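Local coordinates for plasmin and fibronectin-binding protein A (Streptococcus pneumoniae, PDB 4MR0) that acts as a fibronectin-dependent adhesin and invasin on the pneumococcal surface and binds human fibronectin, plasmin, plasminogen and serum albumin, at residues I240-F246 with F261-G267; F285-L290 with S342-V346. All coordinates share one frame. Residues are numbered along the deposited sequence.

Contact 1 (I240-F246 with F261-G267)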
ATOM      1  N   ILE A 240      16.826   9.647  13.813  1.00 23.02           N
ATOM      2  CA  ILE A 240      16.267   8.570  12.999  1.00 23.11           C
ATOM      3  C   ILE A 240      16.299   8.828  11.488  1.00 23.17           C
ATOM      4  O   ILE A 240      16.452   9.960  11.025  1.00 23.13           O
ATOM      5  CB  ILE A 240      14.808   8.278  13.402  1.00 22.51           C
ATOM      6  CG1 ILE A 240      13.914   9.463  13.020  1.00 22.23           C
ATOM      7  CG2 ILE A 240      14.732   8.042  14.913  1.00 20.18           C
ATOM      8  CD1 ILE A 240      12.436   9.199  13.191  1.00 22.30           C
ATOM      9  N   ASN A 241      16.158   7.748  10.722  1.00 22.83           N
ATOM     10  CA  ASN A 241      16.128   7.829   9.258  1.00 22.79           C
ATOM     11  C   ASN A 241      14.709   7.564   8.755  1.00 21.10           C
ATOM     12  O   ASN A 241      14.394   7.847   7.610  1.00 20.83           O
ATOM     13  CB  ASN A 241      17.090   6.827   8.619  1.00 24.46           C
ATOM     14  CG  ASN A 241      18.539   7.244   8.763  1.00 29.91           C
ATOM     15  OD1 ASN A 241      18.885   8.423   8.576  1.00 31.00           O
ATOM     16  ND2 ASN A 241      19.406   6.274   9.061  1.00 31.57           N
ATOM     17  N   SER A 242      13.858   7.024   9.622  1.00 18.90           N
ATOM     18  CA  SER A 242      12.455   6.743   9.292  1.00 17.96           C
ATOM     19  C   SER A 242      11.733   6.274  10.559  1.00 16.34           C
ATOM     20  O   SER A 242      12.366   5.792  11.493  1.00 17.32           O
ATOM     21  CB  SER A 242      12.353   5.646   8.227  1.00 18.57           C
ATOM     22  OG  SER A 242      12.696   4.372   8.754  1.00 20.84           O
ATOM     23  N   SER A 243      10.417   6.455  10.614  1.00 15.51           N
ATOM     24  CA  SER A 243       9.656   6.000  11.764  1.00 15.50           C
ATOM     25  C   SER A 243       8.424   5.251  11.273  1.00 16.55           C
ATOM     26  O   SER A 243       7.903   5.531  10.186  1.00 16.87           O
ATOM     27  CB  SER A 243       9.247   7.175  12.666  1.00 14.79           C
ATOM     28  OG  SER A 243       8.252   7.980  12.066  1.00 20.61           O
ATOM     29  N   GLY A 244       7.977   4.292  12.079  1.00 15.98           N
ATOM     30  CA  GLY A 244       6.811   3.490  11.743  1.00 15.22           C
ATOM     31  C   GLY A 244       6.130   3.018  13.017  1.00 15.83           C
ATOM     32  O   GLY A 244       6.590   3.336  14.122  1.00 15.24           O
ATOM     33  N   ALA A 245       5.054   2.246  12.882  1.00 13.39           N
ATOM     34  CA  ALA A 245       4.335   1.760  14.060  1.00 14.32           C
ATOM     35  C   ALA A 245       4.461   0.262  14.311  1.00 14.75           C
ATOM     36  O   ALA A 245       4.673  -0.167  15.448  1.00 12.94           O
ATOM     37  CB  ALA A 245       2.848   2.131  13.959  1.00 12.39           C
ATOM     38  N   PHE A 246       4.320  -0.530  13.250  1.00 14.32           N
ATOM     39  CA  PHE A 246       4.372  -1.984  13.374  1.00 14.40           C
ATOM     40  C   PHE A 246       5.315  -2.685  12.405  1.00 13.06           C
ATOM     41  O   PHE A 246       5.380  -2.338  11.230  1.00 13.61           O
ATOM     42  CB  PHE A 246       2.972  -2.581  13.150  1.00 14.75           C
ATOM     43  CG  PHE A 246       1.996  -2.315  14.262  1.00 15.56           C
ATOM     44  CD1 PHE A 246       1.946  -3.147  15.375  1.00 15.87           C
ATOM     45  CD2 PHE A 246       1.096  -1.253  14.175  1.00 14.79           C
ATOM     46  CE1 PHE A 246       1.011  -2.930  16.390  1.00 16.90           C
ATOM     47  CE2 PHE A 246       0.158  -1.029  15.183  1.00 13.86           C
ATOM     48  CZ  PHE A 246       0.112  -1.865  16.289  1.00 16.47           C
ATOM     49  N   PHE A 261      -3.046   6.326  12.928  1.00 16.86           N
ATOM     50  CA  PHE A 261      -1.592   6.404  12.780  1.00 17.68           C
ATOM     51  C   PHE A 261      -1.205   7.788  12.288  1.00 18.36           C
ATOM     52  O   PHE A 261      -1.663   8.222  11.231  1.00 19.42           O
ATOM     53  CB  PHE A 261      -1.096   5.373  11.769  1.00 15.60           C
ATOM     54  CG  PHE A 261      -1.431   3.962  12.129  1.00 15.16           C
ATOM     55  CD1 PHE A 261      -2.693   3.437  11.855  1.00 14.41           C
ATOM     56  CD2 PHE A 261      -0.467   3.141  12.708  1.00 15.64           C
ATOM     57  CE1 PHE A 261      -2.990   2.114  12.154  1.00 12.59           C
ATOM     58  CE2 PHE A 261      -0.750   1.816  13.015  1.00 14.22           C
ATOM     59  CZ  PHE A 261      -2.018   1.297  12.730  1.00 15.11           C
ATOM     60  N   LYS A 262      -0.340   8.471  13.030  1.00 18.31           N
ATOM     61  CA  LYS A 262       0.053   9.820  12.649  1.00 18.86           C
ATOM     62  C   LYS A 262       1.528  10.089  12.402  1.00 17.50           C
ATOM     63  O   LYS A 262       2.405   9.594  13.112  1.00 17.28           O
ATOM     64  CB  LYS A 262      -0.391  10.820  13.719  1.00 22.26           C
ATOM     65  CG  LYS A 262      -1.875  10.886  14.002  1.00 26.98           C
ATOM     66  CD  LYS A 262      -2.140  11.976  15.036  1.00 30.70           C
ATOM     67  CE  LYS A 262      -3.620  12.095  15.373  1.00 33.83           C
ATOM     68  NZ  LYS A 262      -3.858  13.212  16.334  1.00 36.07           N
ATOM     69  N   ASP A 263       1.768  10.913  11.390  1.00 17.88           N
ATOM     70  CA  ASP A 263       3.092  11.406  11.042  1.00 17.94           C
ATOM     71  C   ASP A 263       4.288  10.472  10.994  1.00 19.05           C
ATOM     72  O   ASP A 263       5.196  10.551  11.825  1.00 17.75           O
ATOM     73  CB  ASP A 263       3.409  12.581  11.971  1.00 19.32           C
ATOM     74  CG  ASP A 263       2.272  13.581  12.032  1.00 21.09           C
ATOM     75  OD1 ASP A 263       1.842  14.038  10.952  1.00 23.73           O
ATOM     76  OD2 ASP A 263       1.803  13.903  13.146  1.00 21.25           O
ATOM     77  N   SER A 264       4.298   9.606   9.995  1.00 18.85           N
ATOM     78  CA  SER A 264       5.403   8.690   9.797  1.00 19.21           C
ATOM     79  C   SER A 264       6.552   9.522   9.224  1.00 17.97           C
ATOM     80  O   SER A 264       6.327  10.380   8.373  1.00 17.56           O
ATOM     81  CB  SER A 264       4.989   7.615   8.789  1.00 19.05           C
ATOM     82  OG  SER A 264       6.108   6.868   8.356  1.00 24.24           O
ATOM     83  N   TYR A 265       7.773   9.300   9.698  1.00 17.74           N
ATOM     84  CA  TYR A 265       8.917  10.031   9.150  1.00 18.06           C
ATOM     85  C   TYR A 265       9.429   9.192   7.988  1.00 19.36           C
ATOM     86  O   TYR A 265      10.140   8.202   8.200  1.00 19.23           O
ATOM     87  CB  TYR A 265      10.027  10.197  10.192  1.00 19.82           C
ATOM     88  CG  TYR A 265      11.263  10.898   9.650  1.00 21.14           C
ATOM     89  CD1 TYR A 265      11.173  12.180   9.100  1.00 21.99           C
ATOM     90  CD2 TYR A 265      12.518  10.286   9.693  1.00 20.63           C
ATOM     91  CE1 TYR A 265      12.300  12.837   8.607  1.00 23.27           C
ATOM     92  CE2 TYR A 265      13.654  10.936   9.204  1.00 22.34           C
ATOM     93  CZ  TYR A 265      13.534  12.211   8.663  1.00 23.41           C
ATOM     94  OH  TYR A 265      14.642  12.864   8.175  1.00 26.05           O
ATOM     95  N   GLN A 266       9.061   9.596   6.771  1.00 18.97           N
ATOM     96  CA  GLN A 266       9.436   8.899   5.543  1.00 20.46           C
ATOM     97  C   GLN A 266       9.569   7.395   5.755  1.00 20.80           C
ATOM     98  O   GLN A 266      10.592   6.798   5.422  1.00 20.22           O
ATOM     99  CB  GLN A 266      10.742   9.473   4.972  1.00 23.83           C
ATOM    100  CG  GLN A 266      11.959   9.388   5.887  1.00 23.16           C
ATOM    101  CD  GLN A 266      13.187  10.037   5.269  1.00 25.47           C
ATOM    102  OE1 GLN A 266      14.275  10.019   5.844  1.00 24.72           O
ATOM    103  NE2 GLN A 266      13.014  10.612   4.090  1.00 25.55           N
ATOM    104  N   GLY A 267       8.527   6.780   6.304  1.00 19.59           N
ATOM    105  CA  GLY A 267       8.596   5.354   6.556  1.00 20.24           C
ATOM    106  C   GLY A 267       7.303   4.588   6.360  1.00 20.46           C
ATOM    107  O   GLY A 267       6.319   5.107   5.826  1.00 21.37           O
TER
HETATM  108  O   HOH W   1      16.832  11.538   8.107  1.00 41.46           O

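Contact 2 (F285-L290 with S342-V346)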
ATOM      1  N   PHE A 285      -4.677   6.491   8.486  1.00 13.53           N
ATOM      2  CA  PHE A 285      -3.252   6.724   8.301  1.00 14.83           C
ATOM      3  C   PHE A 285      -3.104   8.172   7.874  1.00 14.40           C
ATOM      4  O   PHE A 285      -3.289   8.519   6.706  1.00 12.87           O
ATOM      5  CB  PHE A 285      -2.702   5.753   7.254  1.00 15.29           C
ATOM      6  CG  PHE A 285      -2.798   4.316   7.677  1.00 14.41           C
ATOM      7  CD1 PHE A 285      -4.020   3.644   7.635  1.00 15.40           C
ATOM      8  CD2 PHE A 285      -1.694   3.666   8.210  1.00 15.61           C
ATOM      9  CE1 PHE A 285      -4.135   2.339   8.116  1.00 14.08           C
ATOM     10  CE2 PHE A 285      -1.796   2.361   8.693  1.00 15.37           C
ATOM     11  CZ  PHE A 285      -3.020   1.700   8.652  1.00 15.96           C
ATOM     12  N   LEU A 286      -2.764   9.009   8.848  1.00 14.30           N
ATOM     13  CA  LEU A 286      -2.651  10.437   8.630  1.00 16.77           C
ATOM     14  C   LEU A 286      -1.256  11.049   8.620  1.00 16.90           C
ATOM     15  O   LEU A 286      -0.610  11.172   9.665  1.00 18.29           O
ATOM     16  CB  LEU A 286      -3.496  11.158   9.685  1.00 17.82           C
ATOM     17  CG  LEU A 286      -4.906  10.601   9.920  1.00 19.67           C
ATOM     18  CD1 LEU A 286      -5.581  11.391  11.031  1.00 21.22           C
ATOM     19  CD2 LEU A 286      -5.721  10.675   8.624  1.00 21.15           C
ATOM     20  N   GLY A 287      -0.806  11.439   7.432  1.00 18.02           N
ATOM     21  CA  GLY A 287       0.474  12.108   7.297  1.00 17.72           C
ATOM     22  C   GLY A 287       1.769  11.330   7.251  1.00 18.65           C
ATOM     23  O   GLY A 287       2.010  10.394   8.024  1.00 17.65           O
ATOM     24  N   GLN A 288       2.612  11.742   6.312  1.00 18.53           N
ATOM     25  CA  GLN A 288       3.929  11.162   6.129  1.00 21.07           C
ATOM     26  C   GLN A 288       4.866  12.332   5.861  1.00 21.43           C
ATOM     27  O   GLN A 288       4.680  13.086   4.898  1.00 20.20           O
ATOM     28  CB  GLN A 288       3.936  10.197   4.951  1.00 22.59           C
ATOM     29  CG  GLN A 288       5.294   9.587   4.682  1.00 26.37           C
ATOM     30  CD  GLN A 288       5.225   8.457   3.681  1.00 30.92           C
ATOM     31  OE1 GLN A 288       4.712   8.624   2.570  1.00 31.86           O
ATOM     32  NE2 GLN A 288       5.742   7.295   4.067  1.00 30.09           N
ATOM     33  N   ALA A 289       5.860  12.492   6.725  1.00 21.65           N
ATOM     34  CA  ALA A 289       6.810  13.586   6.588  1.00 22.78           C
ATOM     35  C   ALA A 289       7.906  13.231   5.593  1.00 24.51           C
ATOM     36  O   ALA A 289       8.497  12.152   5.664  1.00 25.90           O
ATOM     37  CB  ALA A 289       7.409  13.924   7.946  1.00 22.10           C
ATOM     38  N   LEU A 290       8.167  14.147   4.662  1.00 25.99           N
ATOM     39  CA  LEU A 290       9.184  13.949   3.639  1.00 27.96           C
ATOM     40  C   LEU A 290      10.181  15.112   3.680  1.00 32.19           C
ATOM     41  O   LEU A 290       9.848  16.240   3.318  1.00 31.66           O
ATOM     42  CB  LEU A 290       8.521  13.869   2.260  1.00 25.94           C
ATOM     43  CG  LEU A 290       7.389  12.843   2.096  1.00 24.25           C
ATOM     44  CD1 LEU A 290       6.783  12.964   0.707  1.00 21.59           C
ATOM     45  CD2 LEU A 290       7.919  11.430   2.328  1.00 23.64           C
ATOM     46  N   SER A 342       1.951  16.818   8.780  1.00 26.41           N
ATOM     47  CA  SER A 342       2.682  16.338   7.610  1.00 25.23           C
ATOM     48  C   SER A 342       1.736  16.061   6.441  1.00 23.44           C
ATOM     49  O   SER A 342       0.550  15.798   6.635  1.00 23.61           O
ATOM     50  CB  SER A 342       3.484  15.079   7.962  1.00 25.62           C
ATOM     51  OG  SER A 342       2.649  14.050   8.460  1.00 27.21           O
ATOM     52  N   GLY A 343       2.280  16.116   5.231  1.00 22.63           N
ATOM     53  CA  GLY A 343       1.487  15.919   4.030  1.00 21.84           C
ATOM     54  C   GLY A 343       0.911  14.542   3.746  1.00 21.10           C
ATOM     55  O   GLY A 343       1.012  13.613   4.548  1.00 20.72           O
ATOM     56  N   GLU A 344       0.308  14.421   2.570  1.00 20.79           N
ATOM     57  CA  GLU A 344      -0.318  13.179   2.142  1.00 20.83           C
ATOM     58  C   GLU A 344       0.688  12.039   1.983  1.00 19.79           C
ATOM     59  O   GLU A 344       1.848  12.262   1.644  1.00 19.79           O
ATOM     60  CB  GLU A 344      -1.064  13.398   0.818  1.00 21.30           C
ATOM     61  CG  GLU A 344      -2.124  14.497   0.852  1.00 22.50           C
ATOM     62  CD  GLU A 344      -1.559  15.899   0.610  1.00 24.26           C
ATOM     63  OE1 GLU A 344      -0.324  16.046   0.469  1.00 23.77           O
ATOM     64  OE2 GLU A 344      -2.361  16.856   0.556  1.00 25.50           O
ATOM     65  N   LEU A 345       0.234  10.815   2.241  1.00 21.30           N
ATOM     66  CA  LEU A 345       1.083   9.636   2.109  1.00 19.33           C
ATOM     67  C   LEU A 345       1.504   9.538   0.643  1.00 19.67           C
ATOM     68  O   LEU A 345       0.797  10.030  -0.240  1.00 20.78           O
ATOM     69  CB  LEU A 345       0.304   8.377   2.497  1.00 18.48           C
ATOM     70  CG  LEU A 345      -0.583   8.443   3.747  1.00 17.98           C
ATOM     71  CD1 LEU A 345      -1.277   7.098   3.935  1.00 19.23           C
ATOM     72  CD2 LEU A 345       0.247   8.795   4.976  1.00 18.75           C
ATOM     73  N   VAL A 346       2.652   8.922   0.385  1.00 17.19           N
ATOM     74  CA  VAL A 346       3.136   8.768  -0.982  1.00 17.34           C
ATOM     75  C   VAL A 346       2.401   7.593  -1.643  1.00 17.27           C
ATOM     76  O   VAL A 346       1.782   7.740  -2.700  1.00 17.64           O
ATOM     77  CB  VAL A 346       4.661   8.511  -1.003  1.00 17.64           C
ATOM     78  CG1 VAL A 346       5.144   8.287  -2.431  1.00 17.36           C
ATOM     79  CG2 VAL A 346       5.384   9.707  -0.385  1.00 18.19           C
TER

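Contact 1 (I240-F246 with F261-G267)
Ser243 and Tyr265 carry most of the polar pairing here. Ser243 N donates to Tyr265 O (3.0 Å). In return Tyr265 N donates to the side chain, Ser243 OG (2.8 Å), and not to a carbonyl. Ser243 OG is also hydrogen-bonded to Met223 O. Ser243 O is satisfied by Ser264 OG (2.9 Å), which in turn takes a weak bond from Gly267 N (3.2 Å). Tyr265 O also receives a CA-H...O contact from Ser242 CA (2.9 Å). Residues 240-246 lead into strand 243-252, and residues 261-267 run out of strand 260-265, in the beta-helical part of this adhesin, a right-handed parallel beta-helix of the pectate lyase-like kind. Residues 261-267 belong to its first PbH1 repeat. Inside the coil, Phe261 CD2 packs on Ala245 CB (3.7 Å), and Phe261 CE2 meets Phe246 CE2 (3.7 Å), edge to edge. The Tyr265 ring lies along residues 240-243, with Ile240 CD1 3.7 Å from Tyr265 CD2. One water bonds Tyr265 OH (2.6 Å) and, weakly, Ile240 O (3.3 Å). Asn241 O and Gln266 OE1 come within 2.8 Å, but both are acceptors and do not bond. Gln266 O is buried here without a polar partner.

Contact 2 (F285-L290 with S342-V346)
The end of strand 278-289 and the irregular segment 342-346 run nearly at right angles, 93° apart end to end. Their CA atoms come closest at Gly287 and Ser342 (4.8 Å). Backbone contact centres on Gly343 O, which accepts a hydrogen bond from Gln288 N (3.0 Å) and a CA-H...O contact from Gly287 CA (3.2 Å). Gly287 has a positive phi of 82°. A CB there would collide with Ser342 OG and with the preceding carbonyl, so the close approach depends on the missing side chain. Gln288 makes the second hydrogen bond with its side chain: Val346 N donates to Gln288 OE1 (3.0 Å). Its NE2 has weak bonds to Gly267 O and Lys302 O, while Gln288 O is buried without a polar partner. Leu345 reaches back along the strand, with CD1 3.9 Å from Phe285 CB. Further on, Leu290 CD1 packs on Val346 CG2 (3.7 Å). Ser342 OG is hydrogen-bonded to Asp263 OD1. The contact joins one coil of the parallel beta-helix to the loop leaving the next, in the second PbH1 repeat. Strand 278-289 is flanked by strands 260-265 and 329-337, and the Phe285 ring stacks between Phe261 and Phe336 from these two neighbours.

The contacts have centres about 9 Å apart and meet where strands 260-265 and 278-289 pair in parallel. Ser264 O and Ala289 N are 2.7 Å apart, a probable backbone hydrogen bond between the coils. The hydrogen bond between Asp263 OD1 and Ser342 OG, 2.6 Å long, ties the strand of contact 1 to the loop of contact 2. Phe261 CD1 lies 3.5 Å from Phe285 CE2 in the stack inside the beta-helix. The side chain of Ser342 is about 4 Å from a bound manganese, and that of Asp263 about 8 Å from one. Contact 1 closes in sequence before contact 2 opens, so they follow one another along the coils.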